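Local coordinates for protein chitooligosaccharide oxidase (Gibberella zeae, PDB 6Y0R) that oxidises the C1 hydroxyl of chitooligosaccharides to the lactone with a bicovalently bound FAD, passing the electrons to molecular oxygen and releasing hydrogen peroxide, at residues E140-G145 and V310-L315; R173-T178 and Q225-P230. All coordinates share one frame; numbering follows the deposited sequence.

Contact 1: residues E140-G145 and V310-L315; sequences ELWNQG and VDWMGL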
ATOM      1  N   GLU A 140     -14.739  12.363   4.102  1.00 19.72           N
ATOM      2  CA  GLU A 140     -14.914  13.687   3.450  1.00 19.53           C
ATOM      3  C   GLU A 140     -15.516  13.537   2.067  1.00 21.06           C
ATOM      4  O   GLU A 140     -16.409  14.299   1.726  1.00 21.19           O
ATOM      5  CB  GLU A 140     -13.599  14.467   3.364  1.00 21.70           C
ATOM      6  CG  GLU A 140     -13.167  15.021   4.706  1.00 24.54           C
ATOM      7  CD  GLU A 140     -14.033  16.160   5.234  1.00 30.75           C
ATOM      8  OE1 GLU A 140     -14.764  16.747   4.440  1.00 27.84           O
ATOM      9  OE2 GLU A 140     -13.948  16.457   6.451  1.00 32.59           O
ATOM     10  N   LEU A 141     -15.074  12.587   1.248  1.00 19.11           N
ATOM     11  CA  LEU A 141     -15.644  12.469  -0.102  1.00 18.33           C
ATOM     12  C   LEU A 141     -17.101  12.021   0.004  1.00 18.79           C
ATOM     13  O   LEU A 141     -17.913  12.437  -0.821  1.00 19.26           O
ATOM     14  CB  LEU A 141     -14.807  11.508  -0.946  1.00 19.69           C
ATOM     15  CG  LEU A 141     -13.399  11.992  -1.257  1.00 19.52           C
ATOM     16  CD1 LEU A 141     -12.704  10.943  -2.127  1.00 20.69           C
ATOM     17  CD2 LEU A 141     -13.382  13.358  -1.959  1.00 20.16           C
ATOM     18  N   TRP A 142     -17.385  11.121   0.928  1.00 18.40           N
ATOM     19  CA  TRP A 142     -18.764  10.621   1.149  1.00 18.08           C
ATOM     20  C   TRP A 142     -19.648  11.801   1.574  1.00 18.53           C
ATOM     21  O   TRP A 142     -20.712  12.001   0.958  1.00 19.65           O
ATOM     22  CB  TRP A 142     -18.750   9.527   2.202  1.00 17.95           C
ATOM     23  CG  TRP A 142     -20.114   9.048   2.594  1.00 17.62           C
ATOM     24  CD1 TRP A 142     -20.717   9.309   3.781  1.00 18.56           C
ATOM     25  CD2 TRP A 142     -20.978   8.154   1.876  1.00 17.48           C
ATOM     26  NE1 TRP A 142     -21.916   8.662   3.844  1.00 18.85           N
ATOM     27  CE2 TRP A 142     -22.094   7.930   2.702  1.00 17.05           C
ATOM     28  CE3 TRP A 142     -20.936   7.527   0.633  1.00 17.29           C
ATOM     29  CZ2 TRP A 142     -23.171   7.158   2.277  1.00 18.12           C
ATOM     30  CZ3 TRP A 142     -21.988   6.742   0.225  1.00 18.69           C
ATOM     31  CH2 TRP A 142     -23.088   6.532   1.053  1.00 18.09           C
ATOM     32  N   ASN A 143     -19.212  12.553   2.556  1.00 20.98           N
ATOM     33  CA  ASN A 143     -20.080  13.620   3.136  1.00 23.70           C
ATOM     34  C   ASN A 143     -20.176  14.791   2.148  1.00 23.25           C
ATOM     35  O   ASN A 143     -21.274  15.354   1.972  1.00 22.37           O
ATOM     36  CB  ASN A 143     -19.542  14.080   4.477  1.00 21.19           C
ATOM     37  CG  ASN A 143     -19.671  13.059   5.586  1.00 22.55           C
ATOM     38  OD1 ASN A 143     -20.484  12.145   5.509  1.00 28.27           O
ATOM     39  ND2 ASN A 143     -18.962  13.275   6.675  1.00 26.40           N
ATOM     40  N   GLN A 144     -19.108  15.152   1.452  1.00 22.85           N
ATOM     41  CA  GLN A 144     -19.128  16.335   0.548  1.00 22.09           C
ATOM     42  C   GLN A 144     -19.987  16.050  -0.689  1.00 25.42           C
ATOM     43  O   GLN A 144     -20.634  16.997  -1.199  1.00 27.24           O
ATOM     44  CB  GLN A 144     -17.708  16.766   0.157  1.00 22.79           C
ATOM     45  CG  GLN A 144     -16.927  17.422   1.284  1.00 23.35           C
ATOM     46  CD  GLN A 144     -15.553  17.867   0.846  1.00 22.95           C
ATOM     47  OE1 GLN A 144     -15.382  18.364  -0.266  1.00 25.02           O
ATOM     48  NE2 GLN A 144     -14.559  17.626   1.686  1.00 24.61           N
ATOM     49  N   GLY A 145     -20.057  14.819  -1.195  1.00 20.53           N
ATOM     50  CA  GLY A 145     -20.694  14.576  -2.492  1.00 20.58           C
ATOM     51  C   GLY A 145     -21.044  13.150  -2.796  1.00 19.17           C
ATOM     52  O   GLY A 145     -21.411  12.884  -3.952  1.00 19.78           O
ATOM     53  N   VAL A 310     -24.525  -2.981   2.315  1.00 18.42           N
ATOM     54  CA  VAL A 310     -24.370  -1.673   2.996  1.00 19.43           C
ATOM     55  C   VAL A 310     -24.130  -0.616   1.919  1.00 18.91           C
ATOM     56  O   VAL A 310     -24.199  -0.933   0.724  1.00 19.15           O
ATOM     57  CB  VAL A 310     -23.231  -1.752   4.023  1.00 21.35           C
ATOM     58  CG1 VAL A 310     -23.578  -2.685   5.163  1.00 22.64           C
ATOM     59  CG2 VAL A 310     -21.924  -2.185   3.392  1.00 20.45           C
ATOM     60  N   ASP A 311     -23.910   0.625   2.317  1.00 19.05           N
ATOM     61  CA  ASP A 311     -23.446   1.686   1.405  1.00 19.04           C
ATOM     62  C   ASP A 311     -21.941   1.808   1.573  1.00 19.42           C
ATOM     63  O   ASP A 311     -21.334   1.128   2.425  1.00 18.15           O
ATOM     64  CB  ASP A 311     -24.236   2.988   1.605  1.00 18.99           C
ATOM     65  CG  ASP A 311     -24.035   3.641   2.951  1.00 21.05           C
ATOM     66  OD1 ASP A 311     -22.918   3.528   3.532  1.00 20.61           O
ATOM     67  OD2 ASP A 311     -25.010   4.281   3.406  1.00 22.26           O
ATOM     68  N   TRP A 312     -21.338   2.606   0.729  1.00 19.30           N
ATOM     69  CA  TRP A 312     -19.870   2.746   0.698  1.00 19.74           C
ATOM     70  C   TRP A 312     -19.306   3.070   2.084  1.00 19.56           C
ATOM     71  O   TRP A 312     -18.319   2.469   2.542  1.00 19.78           O
ATOM     72  CB  TRP A 312     -19.519   3.818  -0.333  1.00 19.87           C
ATOM     73  CG  TRP A 312     -18.058   4.090  -0.373  1.00 20.59           C
ATOM     74  CD1 TRP A 312     -17.380   5.181   0.073  1.00 20.18           C
ATOM     75  CD2 TRP A 312     -17.070   3.161  -0.831  1.00 21.86           C
ATOM     76  NE1 TRP A 312     -16.037   5.008  -0.097  1.00 21.35           N
ATOM     77  CE2 TRP A 312     -15.817   3.792  -0.679  1.00 22.96           C
ATOM     78  CE3 TRP A 312     -17.141   1.860  -1.343  1.00 23.93           C
ATOM     79  CZ2 TRP A 312     -14.626   3.182  -1.059  1.00 26.50           C
ATOM     80  CZ3 TRP A 312     -15.969   1.277  -1.747  1.00 25.55           C
ATOM     81  CH2 TRP A 312     -14.740   1.920  -1.600  1.00 25.26           C
ATOM     82  N   MET A 313     -19.866   4.059   2.794  1.00 18.62           N
ATOM     83  CA  MET A 313     -19.302   4.455   4.092  1.00 19.69           C
ATOM     84  C   MET A 313     -19.492   3.310   5.096  1.00 19.11           C
ATOM     85  O   MET A 313     -18.608   3.106   5.928  1.00 21.20           O
ATOM     86  CB  MET A 313     -19.954   5.755   4.571  1.00 20.47           C
ATOM     87  CG  MET A 313     -19.228   6.417   5.655  1.00 24.44           C
ATOM     88  SD  MET A 313     -17.628   7.097   5.109  1.00 28.40           S
ATOM     89  CE  MET A 313     -16.617   6.259   6.327  1.00 27.54           C
ATOM     90  N   GLY A 314     -20.585   2.554   5.000  1.00 19.43           N
ATOM     91  CA  GLY A 314     -20.829   1.316   5.775  1.00 20.41           C
ATOM     92  C   GLY A 314     -19.775   0.235   5.507  1.00 20.92           C
ATOM     93  O   GLY A 314     -19.329  -0.433   6.460  1.00 20.23           O
ATOM     94  N   LEU A 315     -19.371   0.113   4.255  1.00 19.55           N
ATOM     95  CA  LEU A 315     -18.338  -0.858   3.831  1.00 18.07           C
ATOM     96  C   LEU A 315     -17.007  -0.406   4.435  1.00 17.42           C
ATOM     97  O   LEU A 315     -16.303  -1.257   5.015  1.00 19.28           O
ATOM     98  CB  LEU A 315     -18.360  -0.897   2.299  1.00 20.18           C
ATOM     99  CG  LEU A 315     -17.589  -2.003   1.579  1.00 24.61           C
ATOM    100  CD1 LEU A 315     -16.120  -1.801   1.702  1.00 30.09           C
ATOM    101  CD2 LEU A 315     -18.042  -3.382   1.946  1.00 24.55           C
TER
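Asp311 OD1 accepts a hydrogen bond from Gly314 N (2.9 Å), met nearly along the C-O axis of the carboxylate, and the same acid lies against the indole of Trp142: its CG is 3.6 Å from Trp142 CH2. Asp311 is thus the N-cap of helix 312-320 and a wall for the indole at once. Its first torsion (chi1 65°) folds CG in over the residue's own main chain, which turns OD1 back over the opening turn of the helix. Ring and carboxylate planes are 46° apart, and the acid approaches the six-membered ring obliquely. The fold supplies the two sides of this meeting: Trp142 projects from helix 134-145 of the FAD-binding PCMH-type region, whereas the capped helix follows edge strand 305-310 of the seven-stranded antiparallel sheet. Met313 covers one face of the indole. Its CB stands 3.5 Å from the centroid of the five-membered ring, almost on the ring normal, as a CH-pi contact. The chain then bends at chi2 (69°), bringing SD to 4.4 Å from that same centroid in an oblique Met-aromatic contact. Trp312 contributes chiefly its CB, 3.9 Å from Trp142 CZ3, as the two tryptophan side chains run antiparallel past one another. Ala229, between strands 218-228 and 233-239, touches both tryptophan side chains.

Contact 2: residues R173-T178 and Q225-P230; sequences RKHGLT and QTFAAP
With CG anti to the carbonyl carbon (chi1 -68°), the imidazole of His175 reaches out from the last turn of helix 172-175 toward Phe227, whose own CG is tucked over its backbone (chi1 53°). The two side chains meet head-on from their separate backbones. The result is a face-to-face stack with the planes only 1° from parallel and the centroids 3.6 Å apart. Overlap is nearly complete: His175 CD2 lies over the centre of the phenyl ring, and Phe227 CG over the centre of the imidazole. Around the stack the atoms pair evenly, with His175 NE2 3.6 Å from Phe227 CD1 and His175 CG 3.6 Å from Phe227 CE2. The other imidazole face is covered by the aliphatic chain of Lys174, whose CG lies 3.6 Å above the ring plane toward its rim. Imidazole is therefore layered between phenyl and methylene groups, while Lys174 NZ goes on to a salt bridge with Glu264. The side chain of His175 is about 13 Å from the bound FAD. Just beyond the histidine the helix breaks at Gly176, whose positive phi suits glycine and turns the chain away from the stack. Phe227 also rests on Leu181 and Ala148. The face-to-face stack thus joins the C-terminal end of helix 172-175 to the end of strand 218-228, an aromatic pairing within the FAD-binding PCMH-type part of the fold.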
ATOM      1  N   ARG A 173     -10.834  -4.207  -8.506  1.00 15.60           N
ATOM      2  CA  ARG A 173     -11.024  -4.853  -9.823  1.00 15.57           C
ATOM      3  C   ARG A 173     -12.010  -4.010 -10.622  1.00 15.41           C
ATOM      4  O   ARG A 173     -11.941  -4.077 -11.853  1.00 15.31           O
ATOM      5  CB  ARG A 173     -11.462  -6.298  -9.706  1.00 15.53           C
ATOM      6  CG  ARG A 173     -10.383  -7.164  -9.066  1.00 15.16           C
ATOM      7  CD  ARG A 173     -10.690  -8.638  -9.063  1.00 15.96           C
ATOM      8  NE  ARG A 173     -10.637  -9.249 -10.392  1.00 16.09           N
ATOM      9  CZ  ARG A 173     -11.672  -9.526 -11.155  1.00 16.25           C
ATOM     10  NH1 ARG A 173     -12.897  -9.206 -10.778  1.00 16.77           N
ATOM     11  NH2 ARG A 173     -11.460 -10.126 -12.311  1.00 17.75           N
ATOM     12  N   LYS A 174     -12.848  -3.201  -9.981  1.00 16.06           N
ATOM     13  CA  LYS A 174     -13.761  -2.319 -10.771  1.00 16.30           C
ATOM     14  C   LYS A 174     -13.109  -0.979 -11.099  1.00 17.77           C
ATOM     15  O   LYS A 174     -13.308  -0.466 -12.228  1.00 20.51           O
ATOM     16  CB  LYS A 174     -15.059  -2.101 -10.014  1.00 15.71           C
ATOM     17  CG  LYS A 174     -16.087  -1.266 -10.754  1.00 17.83           C
ATOM     18  CD  LYS A 174     -16.654  -1.985 -11.972  1.00 19.33           C
ATOM     19  CE  LYS A 174     -17.599  -1.081 -12.740  1.00 22.23           C
ATOM     20  NZ  LYS A 174     -18.307  -1.861 -13.767  1.00 24.78           N
ATOM     21  N   HIS A 175     -12.376  -0.384 -10.167  1.00 17.85           N
ATOM     22  CA  HIS A 175     -11.946   1.032 -10.288  1.00 17.55           C
ATOM     23  C   HIS A 175     -10.419   1.177 -10.325  1.00 19.27           C
ATOM     24  O   HIS A 175      -9.948   2.266 -10.610  1.00 21.53           O
ATOM     25  CB  HIS A 175     -12.556   1.887  -9.184  1.00 19.20           C
ATOM     26  CG  HIS A 175     -14.034   2.049  -9.317  1.00 20.97           C
ATOM     27  ND1 HIS A 175     -14.607   2.757 -10.367  1.00 21.73           N
ATOM     28  CD2 HIS A 175     -15.049   1.562  -8.575  1.00 20.84           C
ATOM     29  CE1 HIS A 175     -15.943   2.710 -10.218  1.00 22.13           C
ATOM     30  NE2 HIS A 175     -16.239   1.959  -9.150  1.00 22.30           N
ATOM     31  N   GLY A 176      -9.684   0.097 -10.112  1.00 17.22           N
ATOM     32  CA  GLY A 176      -8.220   0.099 -10.203  1.00 16.48           C
ATOM     33  C   GLY A 176      -7.552   0.309  -8.870  1.00 16.66           C
ATOM     34  O   GLY A 176      -8.243   0.393  -7.831  1.00 17.97           O
ATOM     35  N   LEU A 177      -6.245   0.526  -8.929  1.00 16.22           N
ATOM     36  CA  LEU A 177      -5.471   0.966  -7.764  1.00 16.89           C
ATOM     37  C   LEU A 177      -5.781   2.423  -7.510  1.00 17.36           C
ATOM     38  O   LEU A 177      -6.317   3.120  -8.403  1.00 18.11           O
ATOM     39  CB  LEU A 177      -3.967   0.803  -8.024  1.00 19.16           C
ATOM     40  CG  LEU A 177      -3.518  -0.599  -8.405  1.00 21.69           C
ATOM     41  CD1 LEU A 177      -2.093  -0.587  -8.975  1.00 26.46           C
ATOM     42  CD2 LEU A 177      -3.647  -1.536  -7.230  1.00 22.68           C
ATOM     43  N   THR A 178      -5.460   2.913  -6.333  1.00 15.21           N
ATOM     44  CA  THR A 178      -5.718   4.325  -6.014  1.00 17.40           C
ATOM     45  C   THR A 178      -5.088   5.173  -7.122  1.00 18.81           C
ATOM     46  O   THR A 178      -5.689   6.159  -7.594  1.00 17.67           O
ATOM     47  CB  THR A 178      -5.225   4.727  -4.624  1.00 18.08           C
ATOM     48  OG1 THR A 178      -5.593   3.757  -3.682  1.00 16.24           O
ATOM     49  CG2 THR A 178      -5.792   6.046  -4.170  1.00 17.33           C
ATOM     50  N   GLN A 225      -9.892  11.820 -10.220  1.00 20.66           N
ATOM     51  CA  GLN A 225     -11.281  11.727 -10.721  1.00 23.96           C
ATOM     52  C   GLN A 225     -12.000  10.726  -9.818  1.00 22.11           C
ATOM     53  O   GLN A 225     -11.744   9.501  -9.936  1.00 23.97           O
ATOM     54  CB  GLN A 225     -11.337  11.294 -12.183  1.00 26.69           C
ATOM     55  CG  GLN A 225     -12.771  11.194 -12.704  1.00 30.05           C
ATOM     56  CD  GLN A 225     -13.561  12.475 -12.520  1.00 39.82           C
ATOM     57  OE1 GLN A 225     -13.107  13.544 -12.911  1.00 41.09           O
ATOM     58  NE2 GLN A 225     -14.727  12.393 -11.879  1.00 38.62           N
ATOM     59  N   THR A 226     -12.836  11.220  -8.904  1.00 21.68           N
ATOM     60  CA  THR A 226     -13.630  10.330  -8.030  1.00 21.19           C
ATOM     61  C   THR A 226     -14.665   9.548  -8.849  1.00 21.36           C
ATOM     62  O   THR A 226     -15.025   9.968  -9.971  1.00 21.94           O
ATOM     63  CB  THR A 226     -14.310  11.096  -6.881  1.00 21.33           C
ATOM     64  OG1 THR A 226     -15.395  11.828  -7.466  1.00 21.18           O
ATOM     65  CG2 THR A 226     -13.353  11.968  -6.104  1.00 21.38           C
ATOM     66  N   PHE A 227     -15.209   8.493  -8.250  1.00 20.54           N
ATOM     67  CA  PHE A 227     -16.390   7.775  -8.780  1.00 20.87           C
ATOM     68  C   PHE A 227     -17.532   7.936  -7.770  1.00 18.15           C
ATOM     69  O   PHE A 227     -17.305   8.349  -6.604  1.00 18.22           O
ATOM     70  CB  PHE A 227     -16.123   6.309  -9.116  1.00 21.79           C
ATOM     71  CG  PHE A 227     -15.522   5.499  -8.001  1.00 22.16           C
ATOM     72  CD1 PHE A 227     -16.319   4.854  -7.064  1.00 20.30           C
ATOM     73  CD2 PHE A 227     -14.146   5.363  -7.919  1.00 22.23           C
ATOM     74  CE1 PHE A 227     -15.750   4.101  -6.041  1.00 23.09           C
ATOM     75  CE2 PHE A 227     -13.584   4.628  -6.883  1.00 23.32           C
ATOM     76  CZ  PHE A 227     -14.383   3.998  -5.955  1.00 21.92           C
ATOM     77  N   ALA A 228     -18.745   7.743  -8.234  1.00 20.98           N
ATOM     78  CA  ALA A 228     -19.923   7.784  -7.339  1.00 19.18           C
ATOM     79  C   ALA A 228     -19.776   6.660  -6.296  1.00 19.24           C
ATOM     80  O   ALA A 228     -19.610   5.502  -6.678  1.00 22.68           O
ATOM     81  CB  ALA A 228     -21.178   7.636  -8.172  1.00 22.55           C
ATOM     82  N   ALA A 229     -19.897   6.987  -5.022  1.00 19.35           N
ATOM     83  CA  ALA A 229     -19.822   6.034  -3.890  1.00 19.69           C
ATOM     84  C   ALA A 229     -21.039   5.140  -3.977  1.00 21.72           C
ATOM     85  O   ALA A 229     -22.178   5.640  -4.005  1.00 21.75           O
ATOM     86  CB  ALA A 229     -19.748   6.787  -2.601  1.00 19.10           C
ATOM     87  N   PRO A 230     -20.858   3.804  -4.047  1.00 21.60           N
ATOM     88  CA  PRO A 230     -21.984   2.899  -4.178  1.00 21.74           C
ATOM     89  C   PRO A 230     -23.017   3.062  -3.054  1.00 22.22           C
ATOM     90  O   PRO A 230     -22.660   3.146  -1.864  1.00 20.81           O
ATOM     91  CB  PRO A 230     -21.380   1.500  -4.097  1.00 25.00           C
ATOM     92  CG  PRO A 230     -19.918   1.691  -4.488  1.00 25.83           C
ATOM     93  CD  PRO A 230     -19.556   3.112  -4.153  1.00 23.77           C
TER

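Overall arrangement
Coming from the N terminus, the chain reaches helix 134-145 after several earlier helices and strands, then passes 173-178 and reaches 225-230, where contact 2 closes a loop of 46 intervening residues within the FAD-binding region. Beyond Pro230 it enters the seven-stranded antiparallel sheet, and only at 310-315 does contact 1 close the much longer loop of 164 residues in which contact 2 is nested. The centres of the two contacts lie about 13 Å apart, and segment 225-230 bridges them: Trp312 N is 3.0 Å from Pro230 O, a probable hydrogen bond. Contact 2 thus ties a helix end to a strand, whereas contact 1 joins helix 134-145 to the start of helix 312-320, which follows edge strand 305-310.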